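Local coordinates for DocCel5: Type I dockerin repeat domain from A. cellulolyticus family 5 endoglucanase WP_010249057 S51I, L52N mutant (PDB 5NRM), which binds cohesin on a cellulosomal scaffoldin and so probably docks a family 5 endoglucanase into the multienzyme complex, at residues P2-V5 / D6-S10. Numbering follows the deposited sequence.
Sequences PGDV and DGNGS. With CA (calcium ion), chain C.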
# COMPACT_ATOMS: atom_id res chain seq x y z
N PRO B 2 15.29 -12.27 -5.72
CA PRO B 2 13.99 -12.52 -6.42
C PRO B 2 12.91 -11.48 -6.01
O PRO B 2 12.78 -11.17 -4.82
CB PRO B 2 13.60 -13.94 -5.99
CG PRO B 2 14.92 -14.58 -5.70
CD PRO B 2 15.79 -13.51 -5.09
N GLY B 3 12.25 -10.89 -6.99
CA GLY B 3 11.28 -9.82 -6.79
C GLY B 3 11.82 -8.43 -6.99
O GLY B 3 11.09 -7.53 -7.33
N ASP B 4 13.13 -8.29 -6.87
CA ASP B 4 13.71 -6.91 -6.89
C ASP B 4 14.11 -6.64 -8.36
O ASP B 4 15.28 -6.55 -8.73
CB ASP B 4 14.92 -6.82 -5.97
CG ASP B 4 15.46 -5.40 -5.89
OD1 ASP B 4 14.75 -4.53 -6.35
OD2 ASP B 4 16.63 -5.22 -5.44
N VAL B 5 13.11 -6.47 -9.23
CA VAL B 5 13.36 -6.28 -10.65
C VAL B 5 14.06 -4.98 -11.04
O VAL B 5 14.69 -4.98 -12.07
CB VAL B 5 12.05 -6.49 -11.51
CG1 VAL B 5 11.44 -7.85 -11.26
CG2 VAL B 5 11.05 -5.40 -11.29
N ASP B 6 14.04 -3.94 -10.20
CA ASP B 6 14.82 -2.73 -10.53
C ASP B 6 16.15 -2.73 -9.81
O ASP B 6 16.92 -1.82 -10.04
CB ASP B 6 14.11 -1.41 -10.29
CG ASP B 6 13.78 -1.15 -8.81
OD1 ASP B 6 14.25 -1.83 -7.93
OD2 ASP B 6 13.03 -0.15 -8.64
N GLY B 7 16.45 -3.73 -8.99
CA GLY B 7 17.78 -3.84 -8.41
C GLY B 7 18.09 -2.89 -7.28
O GLY B 7 19.28 -2.82 -6.89
N ASN B 8 17.08 -2.18 -6.77
CA ASN B 8 17.38 -1.11 -5.81
C ASN B 8 17.60 -1.63 -4.37
O ASN B 8 18.11 -0.89 -3.54
CB ASN B 8 16.39 0.03 -5.84
CG ASN B 8 15.08 -0.29 -5.21
OD1 ASN B 8 14.76 -1.47 -4.94
ND2 ASN B 8 14.31 0.73 -4.92
N GLY B 9 17.40 -2.92 -4.13
CA GLY B 9 17.64 -3.51 -2.81
C GLY B 9 16.35 -3.88 -2.06
O GLY B 9 16.45 -4.64 -1.09
N SER B 10 15.20 -3.40 -2.48
CA SER B 10 13.96 -3.70 -1.79
C SER B 10 12.92 -4.13 -2.81
O SER B 10 12.96 -3.67 -3.97
CB SER B 10 13.47 -2.45 -1.09
OG SER B 10 12.22 -2.73 -0.39
CA CA C . 13.16 -2.86 -6.08
O HOH W 1 11.89 -0.83 -6.23
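The Asp4 carboxylate has Ser10 O over one face and the backbone N of Gly7 over the other. Calcium and Gly9 N sit out of its plane on the Ser10 side. Asp4 OD1 binds the calcium ion at 2.3 Å and accepts weak hydrogen bonds from Gly7 N and Asn8 N. Asp4 OD2 takes the stronger bond, from Gly9 N at 2.8 Å, on the syn side and 28° out of the carboxylate plane. With CG anti to the backbone N (chi1 -176°), the Asp4 carboxylate reaches across the turn.

The two Asp6 oxygens have separate partners. OD1 binds calcium, while Asp6 OD2 accepts a hydrogen bond, 2.8 Å long, from a calcium-bound water. Asn8 N meets Asp6 OD1 from above the carboxylate plane at 3.1 Å, forming an Asx turn. A second Asx turn follows: Asn8 OD1 binds the metal and accepts from Ser10 N at 3.2 Å, in a nearly straight bond (169°) from above the amide carbonyl plane. Ser10 O binds calcium at 2.3 Å. Asp4 OD1 and Asp6 OD1 come within 3.2 Å of each other because both bind the ion. Backbone N-H groups probably offset part of the charge of these carboxylates.

A type I turn from Asp4 to Gly7 starts the loop, with Gly7 N bonded to Asp4 O at 3.1 Å. Positive phi at Gly7 suits glycine; at Gly9 a side chain would jam against Asn8 O. The Val5 side chain turns away from 6-10 and touches Leu18 of helix 13-23, Ala38 of helix 35-39 and Phe30. Asp15 in helix 13-23 supplies two further oxygens and completes seven ligands. Asp4, Asp6, Asn8, Ser10 and Asp15 fill positions 1, 3, 5, 7 and 12 of an EF-hand-like calcium loop, characteristic of type I dockerins.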